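PDB 4V1T: LYND from Lyngbya aestuarii, which probably catalyses the ATP-dependent cyclodehydration of residues in a PatE-type precursor peptide to heterocycles during cyanobactin biosynthesis. Local coordinates for residues I491-V496 with Y506-C512; R427-F432 with Y513-P517; R323-P327 with T503-L507; P495-E501 with L713-I718. The contacts are given in a common frame with arbitrary orientation. Residue numbers count along the deposited sequence, not the author numbering.

Contact 1 (I491-V496 with Y506-C512); sequences IEWTPV and YLPTALC
Strand 491-496 runs antiparallel to strand 506-508, with axes 4.4 Å apart at closest approach and N-to-C directions at 138°. The register pairs Pro495 with Tyr506, Thr494 with Leu507 and Trp493 with Pro508. After Pro508 the chain turns into a weakly bonded helix, about 509-512.

Backbone hydrogen bonds centre on the Thr494-Leu507 pair. Thr494 N donates to Leu507 O at 2.8 Å, and Leu507 N to Thr494 O at 3.3 Å. Thr509 N then donates to Glu492 O at 2.9 Å. A water takes a bond from Ala510 N (3.1 Å) and gives one to Glu492 O (3.0 Å).

Among side chains, Thr494 OG1 and Thr509 OG1 (both chi1 m) lie 3.0 Å apart. Thr494 OG1 is also hydrogen-bonded to Pro437 O.

Apolar packing completes the contact. Trp493 (m) lays CZ3 3.6 Å from Pro508 CD, and its NE1 bonds to Ala441 O. Pro495 and Tyr506 share a face, with Pro495 CB 3.8 Å from Tyr506 CE1. Val496 CG2 meets Leu507 CD1 at 3.4 Å, and Cys512 SG lies 3.9 Å from Thr494 CB.

This is a buried beta hairpin in the antiparallel sheet of the YcaO domain, with a helical turn directly after its second strand.

Contact 2 (R427-F432 with Y513-P517); sequences RYSGIF and YYHYP
Segment 427-432 is the end of helix 413-429 and the chain that leaves it, extended at Ile431 and Phe432. Segment 513-517 is a loop following the helical turn 509-512. The two meet at a single backbone bridge, Ile431 with Tyr514, with CA atoms 4.5 Å apart.

Two hydrogen bonds make the bridge. Tyr514 N donates to Gly430 O at 2.8 Å, and Phe432 N donates to Tyr514 O at 3.0 Å. Both backbone polar groups of Tyr514 are thus satisfied by segment 427-432. Ile431 N is satisfied within its own segment, by Tyr428 O at 3.0 Å, as the chain comes off the helix. Gly430 N makes a weak bond of 3.5 Å to Arg427 O.

The arrangement is an isolated beta bridge between two loops of the YcaO domain. It ties the exit of a long helix to the chain beyond the hairpin 491-508. Gly430 lies against the Tyr514 ring, where a CB would clash with CE2.

Phe432 (chi1 t) points toward the loop. Tyr516 (chi1 t) turns its ring edge to the Phe432 face in a T-shaped stack, centroids 4.9 Å apart and planes at 75°. Tyr516 OH is hydrogen-bonded to Glu492 OE1. Phe432 CD2 also meets Pro517 CD at 3.8 Å, and Phe432 CB meets Tyr513 CB at 4.0 Å. The Arg427 side chain, at its nearest atom, lies about 4 Å from a magnesium ion.

Contact 3 (R323-P327 with T503-L507); sequences RGFEP and THKYL
The end of helix 319-324 and the turn after it lie over one part of strand 503-507, the second strand of the hairpin 491-508. The backbones stay well apart: the nearest CA atoms, those of Pro327 and Thr503, are 7.3 Å from each other. Side chains of the strand bridge the gap.

Arg323 O accepts Glu326 N at 3.1 Å and closes the turn. Gly324 presents its carbonyl: Gly324 O lies 3.2 Å from His504 CE1. Phe325 (chi1 m, chi2 85°) reaches along the strand to Tyr506. Phe325 CE2 is 3.5 Å from Tyr506 OH and 4.0 Å from Tyr506 CE1, so the two rings meet by their edges. Phe325 O lies 3.4 Å from His504 NE2. The CA-to-CB bond of Glu326 points away, yet Glu326 O is 3.3 Å from His504 NE2. Pro327 N follows at 3.8 Å from His504 NE2.

His504 (chi1 m, chi2 -70°) points toward the turn and sits among these carbonyls. Its ring also makes an edge-to-face pair with Trp497 of the neighbouring strand. Tyr506 (chi1 m, chi2 -84°) packs on Pro495.

Imidazole-to-carbonyl and ring-edge contacts, without strand pairing, imply a small interface, 198 Å² in all.

Contact 4 (P495-E501 with L713-I718); sequences PVWSLTE and LETLVI
Strand 495-498 lies antiparallel to strand 716-718, axes 4.4 Å apart at closest approach and directions at 136°. Trp497 pairs with Val717, and Ser498 with Leu716. Trp497 N donates to Val717 O at 2.9 Å, and Val717 N to Trp497 O at 2.8 Å. Leu499 N gives a further bond to Thr715 O at 3.0 Å, and residues 499-501 then turn with helical angles.

Ser498 (t) and Leu716 (m, chi2 t) share one face, with Ser498 CB 3.4 Å from Leu716 CD2. The t rotamer carries Ser498 OG to Glu714 OE2, to which it donates at 2.6 Å. Glu714 is extended (chi1 and chi2 t). Thr500 (p) turns its OG1 back to donate to Ser498 OG at 3.1 Å. Glu501 (m, chi2 t) puts OE2 3.6 Å from Glu714 OE2. Lys505 NZ forms long, weak ion pairs with both of these carboxylates.

Val496 (m) sets CG2 3.3 Å from Leu716 CD1 and CG1 4.1 Å from Ile718 CB. Leu499 (m, chi2 t) meets Val717 (t), CD1 to CG2 at 3.4 Å. Trp497 (t) leads its ring away from this strand to an edge-to-face pair with His504.

Strand 716-719 also bonds to strand 728-733, and helix 697-710 packs on Leu499 and Thr715. This is antiparallel pairing of strands more than 200 residues apart in the chain, inside the sheet of the YcaO domain.

Contacts 1 and 4 are buried and share strand 491-498. Contact 1 joins it to the next strand in the chain, contact 4 to one more than 200 residues later. Leu507 and Leu716 pack together between them. Both combine regular strand bonds with apolar side chains; contact 4 adds a serine-carboxylate hydrogen bond between its segments. Contact 3 lies at the surface and uses strand 503-508 again, but through side chains against a turn. Its His504 packs on Trp497 of contact 4. Contact 2 is partly buried and loop-like, with a single bridge and an aromatic pair. It meets contact 1 through Tyr516 and Glu492, and contact 4 through Tyr513 and Ile718. Contacts 2 and 3 do not touch.

Contact 1 (I491-V496 with Y506-C512)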
# COMPACT_ATOMS: atom_id res chain seq x y z
N ILE B 491 3.99 46.21 14.28
CA ILE B 491 4.27 44.85 13.82
C ILE B 491 2.96 44.13 13.56
O ILE B 491 1.90 44.65 13.86
CB ILE B 491 5.08 44.06 14.85
CG1 ILE B 491 4.27 43.94 16.15
CG2 ILE B 491 6.43 44.73 15.09
CD1 ILE B 491 5.00 43.27 17.26
N GLU B 492 3.06 42.94 12.99
CA GLU B 492 1.87 42.12 12.75
C GLU B 492 1.63 41.16 13.90
O GLU B 492 2.48 40.32 14.21
CB GLU B 492 2.02 41.36 11.43
CG GLU B 492 1.91 42.29 10.22
CD GLU B 492 1.94 41.56 8.90
OE1 GLU B 492 2.62 40.51 8.80
OE2 GLU B 492 1.28 42.03 7.95
N TRP B 493 0.48 41.31 14.55
CA TRP B 493 0.08 40.41 15.63
C TRP B 493 -0.96 39.43 15.11
O TRP B 493 -1.80 39.79 14.28
CB TRP B 493 -0.49 41.18 16.82
CG TRP B 493 0.43 42.18 17.43
CD1 TRP B 493 0.69 43.44 16.98
CD2 TRP B 493 1.19 42.03 18.64
NE1 TRP B 493 1.57 44.08 17.82
CE2 TRP B 493 1.90 43.23 18.85
CE3 TRP B 493 1.36 40.99 19.55
CZ2 TRP B 493 2.75 43.42 19.94
CZ3 TRP B 493 2.20 41.17 20.63
CH2 TRP B 493 2.89 42.38 20.82
N THR B 494 -0.90 38.19 15.59
CA THR B 494 -1.85 37.16 15.20
C THR B 494 -2.76 36.83 16.38
O THR B 494 -2.27 36.58 17.48
CB THR B 494 -1.14 35.89 14.71
OG1 THR B 494 -0.67 36.09 13.37
CG2 THR B 494 -2.07 34.69 14.72
N PRO B 495 -4.09 36.84 16.16
CA PRO B 495 -4.99 36.48 17.25
C PRO B 495 -4.85 35.02 17.65
O PRO B 495 -4.77 34.14 16.79
CB PRO B 495 -6.38 36.74 16.66
CG PRO B 495 -6.20 36.60 15.20
CD PRO B 495 -4.83 37.14 14.92
N VAL B 496 -4.81 34.78 18.95
CA VAL B 496 -4.73 33.43 19.50
C VAL B 496 -5.83 33.27 20.54
O VAL B 496 -6.17 34.22 21.26
CB VAL B 496 -3.36 33.16 20.15
CG1 VAL B 496 -2.25 33.28 19.12
CG2 VAL B 496 -3.10 34.11 21.30
N TYR B 506 -3.08 38.18 21.72
CA TYR B 506 -2.25 38.45 20.55
C TYR B 506 -0.77 38.17 20.79
O TYR B 506 -0.19 38.62 21.78
CB TYR B 506 -2.40 39.91 20.11
CG TYR B 506 -3.75 40.23 19.53
CD1 TYR B 506 -4.02 39.98 18.19
CD2 TYR B 506 -4.75 40.78 20.31
CE1 TYR B 506 -5.26 40.27 17.64
CE2 TYR B 506 -5.99 41.07 19.78
CZ TYR B 506 -6.25 40.82 18.45
OH TYR B 506 -7.49 41.12 17.93
N LEU B 507 -0.19 37.40 19.87
CA LEU B 507 1.25 37.19 19.82
C LEU B 507 1.77 37.73 18.49
O LEU B 507 1.03 37.79 17.51
CB LEU B 507 1.60 35.71 19.94
CG LEU B 507 1.63 35.13 21.35
CD1 LEU B 507 0.24 34.68 21.74
CD2 LEU B 507 2.58 33.96 21.44
N PRO B 508 3.07 38.10 18.45
CA PRO B 508 3.63 38.46 17.14
C PRO B 508 3.51 37.30 16.15
O PRO B 508 3.73 36.15 16.52
CB PRO B 508 5.09 38.82 17.46
CG PRO B 508 5.35 38.31 18.84
CD PRO B 508 4.04 38.27 19.54
N THR B 509 3.15 37.61 14.91
CA THR B 509 2.99 36.61 13.87
C THR B 509 4.27 35.80 13.70
O THR B 509 4.23 34.62 13.34
CB THR B 509 2.60 37.27 12.53
OG1 THR B 509 1.43 38.08 12.72
CG2 THR B 509 2.29 36.24 11.48
N ALA B 510 5.41 36.43 13.99
CA ALA B 510 6.71 35.78 13.83
C ALA B 510 6.87 34.57 14.74
O ALA B 510 7.69 33.68 14.47
CB ALA B 510 7.82 36.79 14.08
N LEU B 511 6.12 34.54 15.84
CA LEU B 511 6.16 33.41 16.77
C LEU B 511 5.18 32.29 16.42
O LEU B 511 5.37 31.15 16.81
CB LEU B 511 5.87 33.89 18.20
CG LEU B 511 7.06 34.40 19.02
CD1 LEU B 511 6.56 34.86 20.37
CD2 LEU B 511 8.13 33.34 19.19
N CYS B 512 4.13 32.64 15.67
CA CYS B 512 3.01 31.75 15.43
C CYS B 512 3.18 30.84 14.22
O CYS B 512 2.52 29.82 14.12
CB CYS B 512 1.73 32.57 15.27
SG CYS B 512 1.28 33.53 16.73
O HOH W 1 5.40 39.48 14.07

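Contact 2 (R427-F432 with Y513-P517)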
# COMPACT_ATOMS: atom_id res chain seq x y z
N ARG B 427 4.21 19.94 10.11
CA ARG B 427 5.28 20.87 9.79
C ARG B 427 4.90 21.77 8.63
O ARG B 427 5.20 22.96 8.65
CB ARG B 427 6.57 20.12 9.47
CG ARG B 427 7.10 19.27 10.63
CD ARG B 427 7.74 20.10 11.73
NE ARG B 427 7.97 19.29 12.93
CZ ARG B 427 8.94 18.38 13.06
NH1 ARG B 427 9.78 18.15 12.05
NH2 ARG B 427 9.06 17.69 14.19
N TYR B 428 4.22 21.23 7.63
CA TYR B 428 3.79 22.04 6.49
C TYR B 428 2.77 23.11 6.90
O TYR B 428 2.89 24.27 6.51
CB TYR B 428 3.19 21.16 5.39
CG TYR B 428 2.41 21.95 4.35
CD1 TYR B 428 3.05 22.51 3.26
CD2 TYR B 428 1.04 22.13 4.48
CE1 TYR B 428 2.34 23.24 2.32
CE2 TYR B 428 0.32 22.86 3.54
CZ TYR B 428 0.97 23.41 2.46
OH TYR B 428 0.26 24.13 1.53
N SER B 429 1.80 22.72 7.71
CA SER B 429 0.68 23.58 8.07
C SER B 429 1.10 24.78 8.89
O SER B 429 0.38 25.75 8.99
CB SER B 429 -0.37 22.77 8.83
OG SER B 429 -0.95 21.77 8.00
N GLY B 430 2.28 24.69 9.49
CA GLY B 430 2.80 25.77 10.32
C GLY B 430 3.54 26.84 9.55
O GLY B 430 3.90 27.88 10.11
N ILE B 431 3.79 26.60 8.26
CA ILE B 431 4.57 27.51 7.46
C ILE B 431 3.76 28.73 7.03
O ILE B 431 2.60 28.62 6.65
CB ILE B 431 5.13 26.82 6.21
CG1 ILE B 431 6.06 25.67 6.61
CG2 ILE B 431 5.90 27.82 5.34
CD1 ILE B 431 6.37 24.71 5.48
N PHE B 432 4.40 29.89 7.09
CA PHE B 432 3.75 31.15 6.76
C PHE B 432 3.55 31.28 5.25
O PHE B 432 4.52 31.36 4.51
CB PHE B 432 4.56 32.32 7.31
CG PHE B 432 3.97 33.67 7.02
CD1 PHE B 432 2.88 34.14 7.73
CD2 PHE B 432 4.53 34.48 6.05
CE1 PHE B 432 2.35 35.39 7.47
CE2 PHE B 432 4.00 35.73 5.78
CZ PHE B 432 2.91 36.18 6.49
N TYR B 513 4.07 31.21 13.30
CA TYR B 513 4.27 30.45 12.07
C TYR B 513 5.74 30.37 11.71
O TYR B 513 6.54 31.23 12.09
CB TYR B 513 3.49 31.09 10.93
CG TYR B 513 2.02 31.26 11.23
CD1 TYR B 513 1.13 30.20 11.07
CD2 TYR B 513 1.53 32.48 11.69
CE1 TYR B 513 -0.21 30.35 11.36
CE2 TYR B 513 0.18 32.64 11.97
CZ TYR B 513 -0.68 31.57 11.80
OH TYR B 513 -2.01 31.71 12.08
N TYR B 514 6.10 29.32 10.97
CA TYR B 514 7.46 29.15 10.48
C TYR B 514 7.78 30.16 9.38
O TYR B 514 6.92 30.50 8.56
CB TYR B 514 7.68 27.74 9.91
CG TYR B 514 7.51 26.61 10.91
CD1 TYR B 514 8.15 26.65 12.14
CD2 TYR B 514 6.72 25.50 10.61
CE1 TYR B 514 8.00 25.63 13.04
CE2 TYR B 514 6.57 24.48 11.52
CZ TYR B 514 7.21 24.54 12.73
OH TYR B 514 7.07 23.51 13.63
N HIS B 515 9.04 30.59 9.36
CA HIS B 515 9.58 31.39 8.27
C HIS B 515 8.75 32.64 7.98
O HIS B 515 8.50 32.96 6.83
CB HIS B 515 9.71 30.54 6.99
CG HIS B 515 10.56 29.33 7.17
ND1 HIS B 515 10.04 28.07 7.35
CD2 HIS B 515 11.91 29.18 7.22
CE1 HIS B 515 11.02 27.20 7.49
NE2 HIS B 515 12.16 27.85 7.41
N TYR B 516 8.34 33.34 9.04
CA TYR B 516 7.74 34.65 8.88
C TYR B 516 8.85 35.64 8.61
O TYR B 516 9.78 35.72 9.40
CB TYR B 516 6.96 35.06 10.13
CG TYR B 516 6.40 36.45 10.05
CD1 TYR B 516 5.17 36.70 9.43
CD2 TYR B 516 7.09 37.53 10.58
CE1 TYR B 516 4.66 37.98 9.35
CE2 TYR B 516 6.58 38.81 10.50
CZ TYR B 516 5.36 39.02 9.89
OH TYR B 516 4.84 40.28 9.80
N PRO B 517 8.78 36.40 7.51
CA PRO B 517 9.90 37.30 7.23
C PRO B 517 9.89 38.57 8.09
O PRO B 517 8.87 39.26 8.15
CB PRO B 517 9.70 37.66 5.74
CG PRO B 517 8.33 37.13 5.36
CD PRO B 517 7.65 36.65 6.60

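Contact 3 (R323-P327 with T503-L507)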
# COMPACT_ATOMS: atom_id res chain seq x y z
N ARG B 323 -11.27 33.41 9.90
CA ARG B 323 -11.37 32.35 10.91
C ARG B 323 -10.53 32.64 12.16
O ARG B 323 -10.90 32.24 13.27
CB ARG B 323 -10.93 31.03 10.31
CG ARG B 323 -11.11 29.83 11.24
CD ARG B 323 -10.51 28.58 10.63
NE ARG B 323 -9.07 28.51 10.87
CZ ARG B 323 -8.25 27.67 10.25
NH1 ARG B 323 -8.71 26.83 9.33
NH2 ARG B 323 -6.96 27.68 10.53
N GLY B 324 -9.41 33.32 11.99
CA GLY B 324 -8.53 33.64 13.11
C GLY B 324 -9.19 34.49 14.18
O GLY B 324 -8.95 34.30 15.37
N PHE B 325 -10.03 35.42 13.75
CA PHE B 325 -10.70 36.33 14.68
C PHE B 325 -12.06 35.80 15.14
O PHE B 325 -12.78 36.49 15.86
CB PHE B 325 -10.85 37.71 14.05
CG PHE B 325 -9.55 38.42 13.84
CD1 PHE B 325 -8.79 38.19 12.71
CD2 PHE B 325 -9.08 39.31 14.79
CE1 PHE B 325 -7.58 38.83 12.53
CE2 PHE B 325 -7.87 39.96 14.61
CZ PHE B 325 -7.13 39.72 13.47
N GLU B 326 -12.39 34.58 14.72
CA GLU B 326 -13.60 33.91 15.21
C GLU B 326 -13.24 33.08 16.44
O GLU B 326 -12.12 32.60 16.56
CB GLU B 326 -14.17 33.01 14.11
CG GLU B 326 -14.74 33.77 12.92
CD GLU B 326 -15.21 32.85 11.81
OE1 GLU B 326 -14.85 31.64 11.82
OE2 GLU B 326 -15.95 33.33 10.92
N PRO B 327 -14.18 32.93 17.38
CA PRO B 327 -13.87 32.13 18.57
C PRO B 327 -13.69 30.65 18.26
O PRO B 327 -14.02 30.21 17.16
CB PRO B 327 -15.08 32.36 19.48
CG PRO B 327 -16.18 32.76 18.56
CD PRO B 327 -15.53 33.52 17.45
N THR B 503 -11.06 33.98 25.42
CA THR B 503 -11.07 35.19 24.62
C THR B 503 -9.83 35.24 23.74
O THR B 503 -8.97 34.37 23.82
CB THR B 503 -11.12 36.45 25.49
OG1 THR B 503 -11.29 37.60 24.66
CG2 THR B 503 -9.84 36.60 26.31
N HIS B 504 -9.73 36.26 22.90
CA HIS B 504 -8.60 36.40 22.00
C HIS B 504 -7.48 37.21 22.63
O HIS B 504 -7.71 38.29 23.15
CB HIS B 504 -9.02 37.05 20.68
CG HIS B 504 -9.78 36.14 19.76
ND1 HIS B 504 -9.18 35.08 19.11
CD2 HIS B 504 -11.08 36.13 19.38
CE1 HIS B 504 -10.08 34.46 18.37
NE2 HIS B 504 -11.24 35.08 18.52
N LYS B 505 -6.27 36.67 22.59
CA LYS B 505 -5.06 37.42 22.90
C LYS B 505 -4.27 37.61 21.61
O LYS B 505 -4.75 37.24 20.54
CB LYS B 505 -4.23 36.69 23.96
CG LYS B 505 -4.94 36.46 25.29
CD LYS B 505 -5.35 37.76 25.96
CE LYS B 505 -5.77 37.54 27.40
NZ LYS B 505 -4.63 37.72 28.35
N TYR B 506 -3.08 38.18 21.72
CA TYR B 506 -2.25 38.45 20.55
C TYR B 506 -0.77 38.17 20.79
O TYR B 506 -0.19 38.62 21.78
CB TYR B 506 -2.40 39.91 20.11
CG TYR B 506 -3.75 40.23 19.53
CD1 TYR B 506 -4.02 39.98 18.19
CD2 TYR B 506 -4.75 40.78 20.31
CE1 TYR B 506 -5.26 40.27 17.64
CE2 TYR B 506 -5.99 41.07 19.78
CZ TYR B 506 -6.25 40.82 18.45
OH TYR B 506 -7.49 41.12 17.93
N LEU B 507 -0.19 37.40 19.87
CA LEU B 507 1.25 37.19 19.82
C LEU B 507 1.77 37.73 18.49
O LEU B 507 1.03 37.79 17.51
CB LEU B 507 1.60 35.71 19.94
CG LEU B 507 1.63 35.13 21.35
CD1 LEU B 507 0.24 34.68 21.74
CD2 LEU B 507 2.58 33.96 21.44

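Contact 4 (P495-E501 with L713-I718)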
# COMPACT_ATOMS: atom_id res chain seq x y z
N PRO B 495 -4.09 36.84 16.16
CA PRO B 495 -4.99 36.48 17.25
C PRO B 495 -4.85 35.02 17.65
O PRO B 495 -4.77 34.14 16.79
CB PRO B 495 -6.38 36.74 16.66
CG PRO B 495 -6.20 36.60 15.20
CD PRO B 495 -4.83 37.14 14.92
N VAL B 496 -4.81 34.78 18.95
CA VAL B 496 -4.73 33.43 19.50
C VAL B 496 -5.83 33.27 20.54
O VAL B 496 -6.17 34.22 21.26
CB VAL B 496 -3.36 33.16 20.15
CG1 VAL B 496 -2.25 33.28 19.12
CG2 VAL B 496 -3.10 34.11 21.30
N TRP B 497 -6.39 32.07 20.62
CA TRP B 497 -7.49 31.81 21.53
C TRP B 497 -6.96 31.37 22.89
O TRP B 497 -6.27 30.36 23.00
CB TRP B 497 -8.44 30.75 20.97
CG TRP B 497 -9.71 30.62 21.78
CD1 TRP B 497 -10.04 29.62 22.64
CD2 TRP B 497 -10.80 31.55 21.81
NE1 TRP B 497 -11.27 29.86 23.20
CE2 TRP B 497 -11.75 31.05 22.71
CE3 TRP B 497 -11.06 32.76 21.17
CZ2 TRP B 497 -12.95 31.71 22.98
CZ3 TRP B 497 -12.24 33.43 21.43
CH2 TRP B 497 -13.17 32.90 22.33
N SER B 498 -7.29 32.15 23.92
CA SER B 498 -6.97 31.78 25.30
C SER B 498 -8.05 30.86 25.82
O SER B 498 -9.21 31.27 25.91
CB SER B 498 -6.85 33.01 26.19
OG SER B 498 -6.56 32.64 27.53
N LEU B 499 -7.68 29.64 26.16
CA LEU B 499 -8.63 28.66 26.67
C LEU B 499 -8.94 28.91 28.14
O LEU B 499 -9.98 28.48 28.65
CB LEU B 499 -8.09 27.24 26.47
CG LEU B 499 -8.17 26.71 25.03
CD1 LEU B 499 -7.26 25.52 24.82
CD2 LEU B 499 -9.60 26.35 24.67
N THR B 500 -8.05 29.63 28.82
CA THR B 500 -8.23 29.91 30.24
C THR B 500 -9.24 31.03 30.42
O THR B 500 -10.12 30.93 31.25
CB THR B 500 -6.91 30.31 30.92
OG1 THR B 500 -6.55 31.63 30.50
CG2 THR B 500 -5.80 29.34 30.55
N GLU B 501 -9.08 32.11 29.65
CA GLU B 501 -9.94 33.28 29.76
C GLU B 501 -11.05 33.27 28.70
O GLU B 501 -11.95 34.11 28.72
CB GLU B 501 -9.11 34.57 29.65
CG GLU B 501 -7.99 34.67 30.68
CD GLU B 501 -7.29 36.03 30.69
OE1 GLU B 501 -7.83 36.99 30.11
OE2 GLU B 501 -6.20 36.13 31.29
N LEU B 713 -0.46 29.85 34.93
CA LEU B 713 -0.08 29.81 33.52
C LEU B 713 -1.29 29.85 32.59
O LEU B 713 -2.27 29.12 32.79
CB LEU B 713 0.74 28.56 33.24
CG LEU B 713 2.06 28.43 34.02
CD1 LEU B 713 2.69 27.06 33.80
CD2 LEU B 713 3.03 29.52 33.62
N GLU B 714 -1.21 30.70 31.57
CA GLU B 714 -2.26 30.81 30.56
C GLU B 714 -1.93 29.93 29.35
O GLU B 714 -0.78 29.84 28.94
CB GLU B 714 -2.42 32.27 30.14
CG GLU B 714 -3.51 32.52 29.11
CD GLU B 714 -3.70 34.00 28.82
OE1 GLU B 714 -2.71 34.76 28.94
OE2 GLU B 714 -4.83 34.40 28.46
N THR B 715 -2.95 29.30 28.77
CA THR B 715 -2.75 28.43 27.61
C THR B 715 -3.46 28.97 26.37
O THR B 715 -4.69 29.09 26.36
CB THR B 715 -3.24 26.99 27.88
OG1 THR B 715 -4.62 26.88 27.54
CG2 THR B 715 -3.02 26.61 29.33
N LEU B 716 -2.69 29.31 25.34
CA LEU B 716 -3.23 29.86 24.11
C LEU B 716 -3.21 28.82 23.00
O LEU B 716 -2.48 27.84 23.07
CB LEU B 716 -2.42 31.08 23.66
CG LEU B 716 -2.45 32.32 24.56
CD1 LEU B 716 -1.48 33.38 24.04
CD2 LEU B 716 -3.85 32.89 24.69
N VAL B 717 -4.02 29.05 21.96
CA VAL B 717 -4.03 28.19 20.79
C VAL B 717 -4.14 29.00 19.50
O VAL B 717 -4.96 29.91 19.41
CB VAL B 717 -5.23 27.22 20.82
CG1 VAL B 717 -5.10 26.21 19.69
CG2 VAL B 717 -5.31 26.50 22.16
N ILE B 718 -3.31 28.66 18.52
CA ILE B 718 -3.47 29.17 17.17
C ILE B 718 -3.75 28.01 16.21
O ILE B 718 -2.94 27.10 16.04
CB ILE B 718 -2.25 30.01 16.70
CG1 ILE B 718 -2.40 30.42 15.23
CG2 ILE B 718 -0.95 29.28 16.94
CD1 ILE B 718 -3.61 31.31 14.96